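Local coordinates for tyrosine specific protein phosphatase (Trypanosoma cruzi, PDB 4AZ1) that probably removes the phosphate group from phosphorylated tyrosine residues of protein substrates, at residues Y240-H245 with D253-D258; D85-F90 with L246-L251; L105-L108 with K112-L115; T211-S216 with V220-H225; A130-P135 with G141-S146. All coordinates share one frame; numbering follows the deposited sequence.

Contact 1: Y240-H245 with D253-D258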
# COMPACT_ATOMS: atom_id res chain seq x y z
N TYR A 240 -28.48 -8.57 5.31
CA TYR A 240 -28.82 -7.36 6.06
C TYR A 240 -30.11 -6.76 5.51
O TYR A 240 -31.04 -6.45 6.26
CB TYR A 240 -27.71 -6.31 5.98
CG TYR A 240 -28.16 -4.95 6.48
CD1 TYR A 240 -28.18 -4.65 7.84
CD2 TYR A 240 -28.59 -3.95 5.60
CE1 TYR A 240 -28.62 -3.41 8.32
CE2 TYR A 240 -29.03 -2.70 6.06
CZ TYR A 240 -29.03 -2.44 7.43
OH TYR A 240 -29.46 -1.21 7.89
N ALA A 241 -30.14 -6.57 4.19
CA ALA A 241 -31.31 -5.98 3.55
C ALA A 241 -32.54 -6.84 3.78
O ALA A 241 -33.57 -6.35 4.26
CB ALA A 241 -31.07 -5.80 2.07
N ALA A 242 -32.43 -8.12 3.46
CA ALA A 242 -33.57 -9.01 3.62
C ALA A 242 -34.08 -9.02 5.06
O ALA A 242 -35.30 -9.02 5.28
CB ALA A 242 -33.22 -10.44 3.15
N LEU A 243 -33.17 -9.01 6.03
CA LEU A 243 -33.59 -9.04 7.44
C LEU A 243 -34.22 -7.73 7.90
O LEU A 243 -35.07 -7.73 8.78
CB LEU A 243 -32.44 -9.45 8.36
CG LEU A 243 -32.10 -10.94 8.32
CD1 LEU A 243 -30.70 -11.21 8.85
CD2 LEU A 243 -33.12 -11.73 9.12
N THR A 244 -33.79 -6.62 7.30
CA THR A 244 -34.40 -5.33 7.60
C THR A 244 -35.85 -5.32 7.11
O THR A 244 -36.74 -4.83 7.80
CB THR A 244 -33.62 -4.17 6.95
OG1 THR A 244 -32.27 -4.16 7.43
CG2 THR A 244 -34.28 -2.83 7.30
N HIS A 245 -36.09 -5.89 5.93
CA HIS A 245 -37.47 -6.02 5.45
C HIS A 245 -38.32 -6.85 6.41
O HIS A 245 -39.47 -6.52 6.69
CB HIS A 245 -37.51 -6.60 4.03
CG HIS A 245 -37.13 -5.61 2.98
ND1 HIS A 245 -37.99 -4.62 2.55
CD2 HIS A 245 -35.97 -5.42 2.31
CE1 HIS A 245 -37.38 -3.88 1.64
NE2 HIS A 245 -36.15 -4.35 1.47
N ASP A 253 -42.54 -12.57 -0.91
CA ASP A 253 -42.06 -13.80 -1.54
C ASP A 253 -40.90 -13.52 -2.51
O ASP A 253 -40.16 -14.43 -2.86
CB ASP A 253 -43.25 -14.49 -2.25
CG ASP A 253 -42.87 -15.83 -2.88
OD1 ASP A 253 -42.06 -16.58 -2.28
OD2 ASP A 253 -43.40 -16.12 -3.97
N THR A 254 -40.73 -12.26 -2.90
CA THR A 254 -39.72 -11.89 -3.89
C THR A 254 -38.58 -11.05 -3.32
O THR A 254 -37.67 -10.65 -4.05
CB THR A 254 -40.35 -11.11 -5.07
OG1 THR A 254 -40.91 -9.88 -4.59
CG2 THR A 254 -41.44 -11.93 -5.76
N THR A 255 -38.63 -10.79 -2.01
CA THR A 255 -37.62 -9.94 -1.36
C THR A 255 -36.16 -10.32 -1.66
O THR A 255 -35.35 -9.44 -1.97
CB THR A 255 -37.79 -9.91 0.17
OG1 THR A 255 -39.08 -9.38 0.49
CG2 THR A 255 -36.73 -9.04 0.82
N VAL A 256 -35.82 -11.61 -1.58
CA VAL A 256 -34.41 -11.99 -1.78
C VAL A 256 -33.96 -11.74 -3.21
O VAL A 256 -32.90 -11.15 -3.45
CB VAL A 256 -34.12 -13.45 -1.41
CG1 VAL A 256 -32.61 -13.71 -1.51
CG2 VAL A 256 -34.58 -13.75 0.00
N TYR A 257 -34.77 -12.20 -4.16
CA TYR A 257 -34.50 -11.93 -5.56
C TYR A 257 -34.43 -10.41 -5.80
O TYR A 257 -33.48 -9.93 -6.42
CB TYR A 257 -35.57 -12.58 -6.45
CG TYR A 257 -35.22 -12.50 -7.91
CD1 TYR A 257 -34.36 -13.42 -8.48
CD2 TYR A 257 -35.73 -11.49 -8.72
CE1 TYR A 257 -34.02 -13.35 -9.82
CE2 TYR A 257 -35.39 -11.41 -10.07
CZ TYR A 257 -34.53 -12.35 -10.60
OH TYR A 257 -34.18 -12.29 -11.93
N ASP A 258 -35.41 -9.65 -5.30
CA ASP A 258 -35.44 -8.21 -5.54
C ASP A 258 -34.21 -7.48 -4.97
O ASP A 258 -33.61 -6.62 -5.62
CB ASP A 258 -36.72 -7.61 -4.98
CG ASP A 258 -37.95 -8.05 -5.75
OD1 ASP A 258 -37.82 -8.35 -6.96
OD2 ASP A 258 -39.04 -8.10 -5.15
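The methyl CG2 of T255 lies obliquely against the imidazole of H245, 4.0 Å from its CD2, and comes nearly as close to the CB and CG of the same histidine. With chi1 at -60°, this methyl stands anti to the backbone N, and OG1 is anti to the carbonyl carbon, beside the backbone N, where it bonds to the backbone N of T252. The same methyl also reaches the preceding turn of the other helix, 4.2 Å from A242 CA; at A242 and V256 the CA atoms of the two helices are 6.2 Å apart. Here helix 232-247, which follows the phosphate-binding loop in the tyrosine phosphatase fold, meets the first turn of helix 255-266 after a short connection. No polar bond joins the two segments at this point; methyl meets ring and backbone carbon. The polar end of H245 is held from within that connection, where ND1 pairs with T250 OG1. On the far side of helix 232-247, Y240 O accepts both T244 N and T244 OG1, each 2.9 Å away and approaching from opposite faces of the carbonyl plane. The hydroxyl's bond sets T244 OG1 over the centre of the Y240 ring, 3.6 Å above its plane, while V256 packs on Y277 and L284 of helix 274-288.

Contact 2: D85-F90 with L246-L251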
# COMPACT_ATOMS: atom_id res chain seq x y z
N ASP A 85 -32.11 1.83 0.20
CA ASP A 85 -33.17 2.56 0.90
C ASP A 85 -33.33 2.01 2.32
O ASP A 85 -34.45 1.83 2.80
CB ASP A 85 -34.52 2.49 0.16
CG ASP A 85 -34.48 3.17 -1.20
OD1 ASP A 85 -33.87 4.25 -1.30
OD2 ASP A 85 -35.08 2.62 -2.15
N LEU A 86 -32.21 1.73 2.96
CA LEU A 86 -32.22 1.17 4.31
C LEU A 86 -31.41 2.11 5.20
O LEU A 86 -30.83 3.08 4.69
CB LEU A 86 -31.63 -0.23 4.28
CG LEU A 86 -32.41 -1.22 3.42
CD1 LEU A 86 -31.71 -2.55 3.43
CD2 LEU A 86 -33.84 -1.36 3.92
N PRO A 87 -31.41 1.87 6.53
CA PRO A 87 -30.70 2.80 7.40
C PRO A 87 -29.21 2.86 7.11
O PRO A 87 -28.59 3.91 7.28
CB PRO A 87 -30.95 2.22 8.80
CG PRO A 87 -32.33 1.66 8.68
CD PRO A 87 -32.32 1.00 7.30
N HIS A 88 -28.64 1.74 6.68
CA HIS A 88 -27.22 1.73 6.33
C HIS A 88 -26.98 1.59 4.83
O HIS A 88 -27.68 0.84 4.13
CB HIS A 88 -26.47 0.61 7.08
CG HIS A 88 -26.36 0.85 8.55
ND1 HIS A 88 -27.33 0.44 9.45
CD2 HIS A 88 -25.41 1.48 9.28
CE1 HIS A 88 -26.98 0.80 10.67
NE2 HIS A 88 -25.81 1.43 10.60
N LYS A 89 -25.98 2.33 4.35
CA LYS A 89 -25.42 2.13 3.03
C LYS A 89 -24.13 1.36 3.23
O LYS A 89 -23.59 1.30 4.34
CB LYS A 89 -25.09 3.47 2.36
CG LYS A 89 -26.26 4.41 2.19
CD LYS A 89 -25.92 5.50 1.18
CE LYS A 89 -27.05 6.51 1.04
NZ LYS A 89 -26.86 7.41 -0.14
N PHE A 90 -23.63 0.77 2.15
CA PHE A 90 -22.45 -0.07 2.24
C PHE A 90 -21.48 0.30 1.15
O PHE A 90 -21.87 0.82 0.10
CB PHE A 90 -22.88 -1.53 2.13
CG PHE A 90 -23.72 -1.98 3.28
CD1 PHE A 90 -25.11 -1.82 3.25
CD2 PHE A 90 -23.14 -2.53 4.42
CE1 PHE A 90 -25.90 -2.22 4.33
CE2 PHE A 90 -23.92 -2.93 5.51
CZ PHE A 90 -25.30 -2.78 5.46
N LEU A 246 -37.72 -7.93 6.92
CA LEU A 246 -38.40 -8.81 7.87
C LEU A 246 -38.78 -8.02 9.11
O LEU A 246 -39.92 -8.10 9.59
CB LEU A 246 -37.47 -9.98 8.23
CG LEU A 246 -37.99 -11.10 9.15
CD1 LEU A 246 -37.26 -12.41 8.85
CD2 LEU A 246 -37.83 -10.75 10.62
N GLU A 247 -37.83 -7.25 9.63
CA GLU A 247 -38.03 -6.47 10.86
C GLU A 247 -39.04 -5.33 10.73
O GLU A 247 -39.62 -4.91 11.74
CB GLU A 247 -36.68 -5.93 11.35
CG GLU A 247 -35.81 -6.97 12.06
CD GLU A 247 -34.41 -6.46 12.37
OE1 GLU A 247 -33.96 -5.48 11.73
OE2 GLU A 247 -33.76 -7.03 13.27
N ARG A 248 -39.24 -4.82 9.52
CA ARG A 248 -40.21 -3.74 9.31
C ARG A 248 -41.45 -4.23 8.56
O ARG A 248 -42.23 -3.43 8.02
CB ARG A 248 -39.57 -2.49 8.67
CG ARG A 248 -38.88 -2.72 7.35
CD ARG A 248 -38.29 -1.44 6.76
NE ARG A 248 -37.46 -0.67 7.68
CZ ARG A 248 -36.70 0.37 7.32
NH1 ARG A 248 -36.66 0.74 6.04
NH2 ARG A 248 -35.98 1.04 8.21
N GLY A 249 -41.64 -5.55 8.54
CA GLY A 249 -42.88 -6.14 8.08
C GLY A 249 -43.10 -6.07 6.58
O GLY A 249 -44.23 -6.19 6.11
N THR A 250 -42.01 -5.90 5.83
CA THR A 250 -42.12 -5.77 4.38
C THR A 250 -41.47 -6.92 3.60
O THR A 250 -41.27 -6.81 2.38
CB THR A 250 -41.55 -4.43 3.90
OG1 THR A 250 -40.33 -4.17 4.60
CG2 THR A 250 -42.54 -3.30 4.20
N LEU A 251 -41.13 -8.00 4.29
CA LEU A 251 -40.69 -9.23 3.62
C LEU A 251 -41.79 -9.73 2.69
O LEU A 251 -42.96 -9.84 3.08
CB LEU A 251 -40.37 -10.30 4.65
CG LEU A 251 -39.66 -11.58 4.19
CD1 LEU A 251 -38.32 -11.25 3.52
CD2 LEU A 251 -39.44 -12.52 5.36
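R248, at the end of helix 232-247, brings its guanidinium against P87 and L86 of the loop 85-90, and its contact is made at the tip. CB heads for the loop; chi1 of 57° sets CG between the backbone N and the carbonyl carbon. The aliphatic part, bending at chi3, only carries the guanidinium across. The two terminal nitrogens then divide the work. NH2 comes against the pyrrolidine of P87, 3.7 Å from CG and 3.8 Å from CD, the two side chains running past one another in opposite senses. NH1 lies 4.1 Å from L86 CD2 and 4.1 Å from D85 O, a separation too long for a hydrogen bond, so any attraction between the cation and that carbonyl is probably slight. All three loop residues approach the guanidinium obliquely. Because P87 and R248 both touch a crystal neighbour, the tip's exact pose may owe something to the lattice. The departure point of the arginine is well defined: G249, with phi 73°, is the C-prime residue of a Schellman motif, its N 3.3 Å from L246 O. Around this surface contact, L86 packs on Y240, A241 and T244 of helix 232-247, the loop leads from strand 79-82 into strand 90-93, and L246 leans on helix 274-288.

Contact 3: L105-L108 with K112-L115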
# COMPACT_ATOMS: atom_id res chain seq x y z
N LEU A 105 -6.67 2.72 2.81
CA LEU A 105 -6.57 3.36 4.13
C LEU A 105 -6.90 4.84 4.05
O LEU A 105 -7.53 5.41 4.96
CB LEU A 105 -5.17 3.15 4.73
CG LEU A 105 -4.77 1.69 5.00
CD1 LEU A 105 -3.41 1.58 5.70
CD2 LEU A 105 -5.83 0.96 5.79
N ALA A 106 -6.47 5.48 2.96
CA ALA A 106 -6.74 6.90 2.77
C ALA A 106 -8.24 7.13 2.65
O ALA A 106 -8.77 8.13 3.15
CB ALA A 106 -6.04 7.41 1.52
N MET A 107 -8.92 6.22 1.96
CA MET A 107 -10.37 6.26 1.83
C MET A 107 -11.01 6.16 3.20
O MET A 107 -11.87 6.97 3.53
CB MET A 107 -10.87 5.13 0.93
CG MET A 107 -12.39 5.12 0.72
SD MET A 107 -13.28 4.17 1.99
CE MET A 107 -12.41 2.60 1.87
N LEU A 108 -10.60 5.16 3.99
CA LEU A 108 -11.15 4.97 5.32
C LEU A 108 -10.99 6.25 6.12
O LEU A 108 -11.90 6.66 6.86
CB LEU A 108 -10.43 3.85 6.06
CG LEU A 108 -10.62 2.45 5.52
CD1 LEU A 108 -9.88 1.46 6.41
CD2 LEU A 108 -12.13 2.16 5.49
N LYS A 112 -13.96 8.92 6.89
CA LYS A 112 -14.29 8.71 8.30
C LYS A 112 -15.12 7.42 8.48
O LYS A 112 -16.10 7.39 9.23
CB LYS A 112 -15.05 9.91 8.90
CG LYS A 112 -14.37 11.27 8.69
CD LYS A 112 -12.93 11.26 9.21
CE LYS A 112 -12.15 12.49 8.73
NZ LYS A 112 -10.67 12.32 8.92
N ILE A 113 -14.71 6.37 7.78
CA ILE A 113 -15.42 5.10 7.87
C ILE A 113 -15.30 4.55 9.30
O ILE A 113 -14.21 4.56 9.89
CB ILE A 113 -14.88 4.11 6.83
CG1 ILE A 113 -15.15 4.64 5.42
CG2 ILE A 113 -15.49 2.73 7.03
CD1 ILE A 113 -16.63 4.95 5.14
N SER A 114 -16.42 4.11 9.86
CA SER A 114 -16.43 3.65 11.25
C SER A 114 -16.34 2.12 11.38
O SER A 114 -15.87 1.61 12.41
CB SER A 114 -17.64 4.24 12.00
OG SER A 114 -18.02 3.45 13.10
N LEU A 115 -16.74 1.40 10.34
CA LEU A 115 -16.81 -0.06 10.44
C LEU A 115 -16.42 -0.73 9.12
O LEU A 115 -16.99 -0.45 8.06
CB LEU A 115 -18.20 -0.53 10.88
CG LEU A 115 -18.47 -2.05 10.88
CD1 LEU A 115 -17.53 -2.76 11.85
CD2 LEU A 115 -19.92 -2.37 11.21
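L108 and I113 are joined twice, by backbone and by side chain. The polar link is I113 N to L108 O, 3.0 Å long with an angle of 152° at the hydrogen, the donor lying in the carbonyl plane. It spans the C-terminal end of helix 101-110, where K112 takes a positive phi of 59° as the helix finishes in a Schellman motif. The apolar contacts all converge on I113. L108 CD2 rests 3.6 Å from I113 CB and 3.7 Å from its CG2, the two side chains meeting at about a right angle. M107 adds its thioether: a chain bent at chi2 (-88°) and again at chi3 brings SD to 3.9 Å from I113 CG1, so the isoleucine is met by both residues. Charge stays apart from this cluster, for the CB of K112 points away from the helix segment and its NZ bonds to Y109 O and makes a cation-pi contact with the Y109 ring. L108 and I113 form the apolar C3–C'' contact that accompanies a Schellman motif; both side chains also pack on V223 of strand 222-225. The chemistry thus implies a helix end closed jointly by a backbone bond and an apolar pair, with the lysine's charge kept away from them.

Contact 4: T211-S216 with V220-H225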
# COMPACT_ATOMS: atom_id res chain seq x y z
N THR A 211 -25.23 -7.53 13.77
CA THR A 211 -25.36 -6.75 15.00
C THR A 211 -24.36 -5.60 15.00
O THR A 211 -24.71 -4.47 15.32
CB THR A 211 -25.20 -7.63 16.25
OG1 THR A 211 -26.35 -8.47 16.38
CG2 THR A 211 -25.05 -6.77 17.50
N ASN A 212 -23.12 -5.89 14.60
CA ASN A 212 -22.14 -4.82 14.43
C ASN A 212 -22.63 -3.75 13.47
O ASN A 212 -22.55 -2.57 13.79
CB ASN A 212 -20.79 -5.37 13.94
CG ASN A 212 -20.06 -6.13 15.02
OD1 ASN A 212 -19.47 -7.17 14.75
ND2 ASN A 212 -20.11 -5.62 16.24
N VAL A 213 -23.10 -4.17 12.30
CA VAL A 213 -23.63 -3.24 11.31
C VAL A 213 -24.68 -2.32 11.92
O VAL A 213 -24.57 -1.10 11.84
CB VAL A 213 -24.19 -3.96 10.06
CG1 VAL A 213 -24.97 -3.01 9.19
CG2 VAL A 213 -23.06 -4.57 9.26
N LYS A 214 -25.68 -2.92 12.58
CA LYS A 214 -26.79 -2.17 13.16
C LYS A 214 -26.35 -1.18 14.23
O LYS A 214 -26.93 -0.09 14.36
CB LYS A 214 -27.81 -3.11 13.77
CG LYS A 214 -28.51 -4.02 12.80
CD LYS A 214 -29.48 -4.91 13.56
CE LYS A 214 -29.42 -6.35 13.06
NZ LYS A 214 -29.93 -7.32 14.07
N ASN A 215 -25.37 -1.57 15.04
CA ASN A 215 -24.90 -0.72 16.13
C ASN A 215 -23.90 0.34 15.65
O ASN A 215 -23.49 1.21 16.42
CB ASN A 215 -24.30 -1.59 17.26
CG ASN A 215 -25.35 -2.48 17.94
OD1 ASN A 215 -26.53 -2.44 17.60
ND2 ASN A 215 -24.91 -3.28 18.90
N SER A 216 -23.51 0.26 14.38
CA SER A 216 -22.58 1.24 13.80
C SER A 216 -23.36 2.48 13.35
O SER A 216 -24.59 2.42 13.20
CB SER A 216 -21.86 0.62 12.60
OG SER A 216 -22.69 0.70 11.45
N VAL A 220 -22.19 7.22 8.00
CA VAL A 220 -21.16 6.79 7.05
C VAL A 220 -21.43 5.36 6.60
O VAL A 220 -21.98 4.56 7.36
CB VAL A 220 -19.71 6.93 7.63
CG1 VAL A 220 -19.32 8.40 7.79
CG2 VAL A 220 -19.57 6.19 8.96
N PRO A 221 -21.04 5.03 5.36
CA PRO A 221 -21.32 3.67 4.89
C PRO A 221 -20.43 2.66 5.61
O PRO A 221 -19.32 3.00 6.04
CB PRO A 221 -20.93 3.71 3.41
CG PRO A 221 -20.52 5.14 3.11
CD PRO A 221 -20.21 5.79 4.41
N VAL A 222 -20.92 1.43 5.74
CA VAL A 222 -20.11 0.34 6.26
C VAL A 222 -19.32 -0.29 5.11
O VAL A 222 -19.90 -0.66 4.09
CB VAL A 222 -21.00 -0.74 6.88
CG1 VAL A 222 -20.17 -1.98 7.22
CG2 VAL A 222 -21.72 -0.19 8.11
N VAL A 223 -18.01 -0.41 5.26
CA VAL A 223 -17.20 -1.06 4.23
C VAL A 223 -17.21 -2.58 4.42
O VAL A 223 -16.97 -3.08 5.52
CB VAL A 223 -15.74 -0.54 4.23
CG1 VAL A 223 -14.85 -1.43 3.34
CG2 VAL A 223 -15.69 0.91 3.77
N VAL A 224 -17.50 -3.31 3.34
CA VAL A 224 -17.50 -4.78 3.38
C VAL A 224 -16.67 -5.35 2.23
O VAL A 224 -16.87 -4.98 1.07
CB VAL A 224 -18.94 -5.33 3.24
CG1 VAL A 224 -18.95 -6.84 3.45
CG2 VAL A 224 -19.86 -4.64 4.22
N HIS A 225 -15.73 -6.24 2.53
CA HIS A 225 -14.97 -6.86 1.46
C HIS A 225 -14.71 -8.33 1.73
O HIS A 225 -14.63 -8.74 2.89
CB HIS A 225 -13.63 -6.14 1.20
CG HIS A 225 -12.61 -6.33 2.27
ND1 HIS A 225 -11.62 -7.28 2.20
CD2 HIS A 225 -12.41 -5.66 3.44
CE1 HIS A 225 -10.85 -7.20 3.28
NE2 HIS A 225 -11.32 -6.23 4.05
O HOH W 1 -21.29 2.70 10.04
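V213 O is gripped by two donors from one residue, S216 OG at 2.6 Å and S216 N at 3.1 Å. The hydroxyl lies in the carbonyl plane on a lone pair, with a C=O...donor angle of 139°. The serine reaches back because chi1 of 82° places OG between its own backbone N and carbonyl carbon, folding it over the end of helix 203-215. Having donated to V213, OG accepts from a water at 2.8 Å; that water gives a second bond to V220 O at 3.3 Å, making a water bridge between the segments that is weak at its V220 end. The same serine oxygen, S216 OG, lies 3.6 Å from V222 CG2, the closest approach across the contact. V222 points its CB toward the helix, and its two methyls split the task: CG2 meets the serine, while CG1, anti to the backbone N, faces V213 CG2 at 4.4 Å, a loose apolar touch. F90 and L115, from the strands flanking 222-225, also pack on V222, and Y240 covers V213. A helix packed in this way against an inner strand, between 90-93 and 115-118, is characteristic of the alpha/beta fold of tyrosine phosphatases, in which this strand ends at H225, the histidine that begins the HC(X)5R signature of the phosphate-binding loop.

Contact 5: A130-P135 with G141-S146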
# COMPACT_ATOMS: atom_id res chain seq x y z
N ALA A 130 -6.61 -12.23 0.29
CA ALA A 130 -6.46 -10.84 0.74
C ALA A 130 -5.06 -10.55 1.25
O ALA A 130 -4.27 -11.46 1.51
CB ALA A 130 -7.50 -10.52 1.82
N ASP A 131 -4.78 -9.26 1.43
CA ASP A 131 -3.49 -8.82 1.94
C ASP A 131 -3.70 -8.02 3.22
O ASP A 131 -4.59 -7.17 3.30
CB ASP A 131 -2.76 -7.96 0.90
CG ASP A 131 -2.23 -8.79 -0.27
OD1 ASP A 131 -1.14 -9.38 -0.12
OD2 ASP A 131 -2.90 -8.84 -1.32
N ARG A 132 -2.88 -8.32 4.23
CA ARG A 132 -3.00 -7.66 5.53
C ARG A 132 -2.83 -6.13 5.47
O ARG A 132 -1.88 -5.61 4.86
CB ARG A 132 -1.99 -8.25 6.52
CG ARG A 132 -2.10 -7.65 7.93
CD ARG A 132 -1.24 -8.42 8.92
NE ARG A 132 0.12 -8.57 8.41
CZ ARG A 132 1.05 -7.62 8.50
NH1 ARG A 132 0.78 -6.45 9.08
NH2 ARG A 132 2.27 -7.83 8.00
N TYR A 133 -3.76 -5.42 6.10
CA TYR A 133 -3.62 -3.97 6.21
C TYR A 133 -3.70 -3.48 7.66
O TYR A 133 -3.82 -2.28 7.91
CB TYR A 133 -4.65 -3.27 5.32
CG TYR A 133 -6.06 -3.77 5.52
CD1 TYR A 133 -6.87 -3.25 6.52
CD2 TYR A 133 -6.60 -4.76 4.70
CE1 TYR A 133 -8.17 -3.69 6.70
CE2 TYR A 133 -7.91 -5.22 4.88
CZ TYR A 133 -8.69 -4.67 5.88
OH TYR A 133 -9.98 -5.10 6.07
N TRP A 134 -3.63 -4.41 8.61
CA TRP A 134 -3.68 -4.08 10.03
C TRP A 134 -2.39 -4.52 10.71
O TRP A 134 -1.73 -5.42 10.22
CB TRP A 134 -4.88 -4.77 10.70
CG TRP A 134 -4.84 -6.26 10.53
CD1 TRP A 134 -4.20 -7.16 11.34
CD2 TRP A 134 -5.47 -7.01 9.49
NE1 TRP A 134 -4.39 -8.43 10.85
CE2 TRP A 134 -5.16 -8.37 9.72
CE3 TRP A 134 -6.25 -6.67 8.39
CZ2 TRP A 134 -5.63 -9.39 8.88
CZ3 TRP A 134 -6.71 -7.68 7.55
CH2 TRP A 134 -6.40 -9.03 7.81
N PRO A 135 -2.04 -3.88 11.85
CA PRO A 135 -0.82 -4.30 12.55
C PRO A 135 -1.01 -5.68 13.15
O PRO A 135 -2.11 -5.99 13.63
CB PRO A 135 -0.66 -3.27 13.69
CG PRO A 135 -1.71 -2.17 13.42
CD PRO A 135 -2.77 -2.81 12.57
N GLY A 141 2.67 -2.58 17.35
CA GLY A 141 1.36 -1.99 17.49
C GLY A 141 0.99 -0.95 16.43
O GLY A 141 -0.15 -0.48 16.40
N SER A 142 1.95 -0.61 15.57
CA SER A 142 1.74 0.37 14.49
C SER A 142 2.43 -0.07 13.21
O SER A 142 3.57 -0.53 13.25
CB SER A 142 2.34 1.74 14.87
OG SER A 142 1.62 2.38 15.89
N ILE A 143 1.75 0.07 12.08
CA ILE A 143 2.42 -0.02 10.78
C ILE A 143 2.09 1.23 9.95
O ILE A 143 1.13 1.95 10.25
CB ILE A 143 2.02 -1.28 10.02
CG1 ILE A 143 0.51 -1.31 9.82
CG2 ILE A 143 2.48 -2.53 10.77
CD1 ILE A 143 0.01 -2.59 9.14
N ALA A 144 2.87 1.48 8.90
CA ALA A 144 2.64 2.67 8.07
C ALA A 144 2.64 2.35 6.56
O ALA A 144 3.22 1.35 6.12
CB ALA A 144 3.67 3.75 8.40
N VAL A 145 1.94 3.19 5.79
CA VAL A 145 2.07 3.16 4.34
C VAL A 145 2.79 4.43 3.92
O VAL A 145 2.70 5.47 4.59
CB VAL A 145 0.73 3.01 3.60
CG1 VAL A 145 0.14 1.61 3.80
CG2 VAL A 145 -0.27 4.10 4.03
N SER A 146 3.56 4.35 2.84
CA SER A 146 4.30 5.50 2.39
C SER A 146 3.48 6.27 1.36
O SER A 146 3.60 7.50 1.24
CB SER A 146 5.63 5.05 1.79
OG SER A 146 6.32 6.15 1.23
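I143 drives its CD1 into the backbone of the facing loop, 3.5 Å from W134 C and 3.6 Å from P135 N. Its chi1 of 58° sets CG1 between its own backbone N and carbonyl carbon, and an extended chi2 then carries CD1 straight to the peptide; CG2, on the other branch, comes to 4.1 Å from P135 CA. The proline ring extends the contact to the residue just before the strand, with P135 CG 3.8 Å from G141 O. R132 adds a further contact to the same methyl of I143. CG is anti to its backbone N (chi1 -178°) and the chain turns at chi3, which brings R132 NH1 to 2.9 Å from W134 O. That bond is nearly straight, 163° at the hydrogen, and the oxygen lies in the guanidinium plane, so it should limit rotation of the group; NH1 also touches I143 CD1. On the way, R132 CG passes over the centre of one face of the W134 indole, 3.6 Å above it. The indole in turn puts CE3 over the Y133 ring, and R172 makes a cation-pi contact with W134. Y133, W134 and P135 form the YWP sequence familiar in tyrosine phosphatases. Strand 142-145 is the edge of the main sheet within the chain, paired with 151-164, and the second subunit packs its L52 on I143 and its Y51 on A144; inward, Y133 meets strand 115-118 and I101 of helix 101-110.

Overall arrangement
Contacts 1 and 2 share helix 232-247: their centres are 8 Å apart and T250 N reaches H245 O at 2.7 Å. Contact 4, about 14 Å from contact 2 between centres, joins it through K89 O to V222 N (3.0 Å) and H88 NE2 to S216 O, and joins contact 1 where Y240 packs on V213. Strand 222-225 also links contact 4 to contact 3, L115 O to V223 N being 3.0 Å. Contact 5 lies about 36 Å from contact 1 between centres, across the chain. Contact 4 ends at H225, next to the signature loop of the probable active site, and contact 5 reaches that histidine through one bond, Y133 OH to H225 NE2 at 2.7 Å.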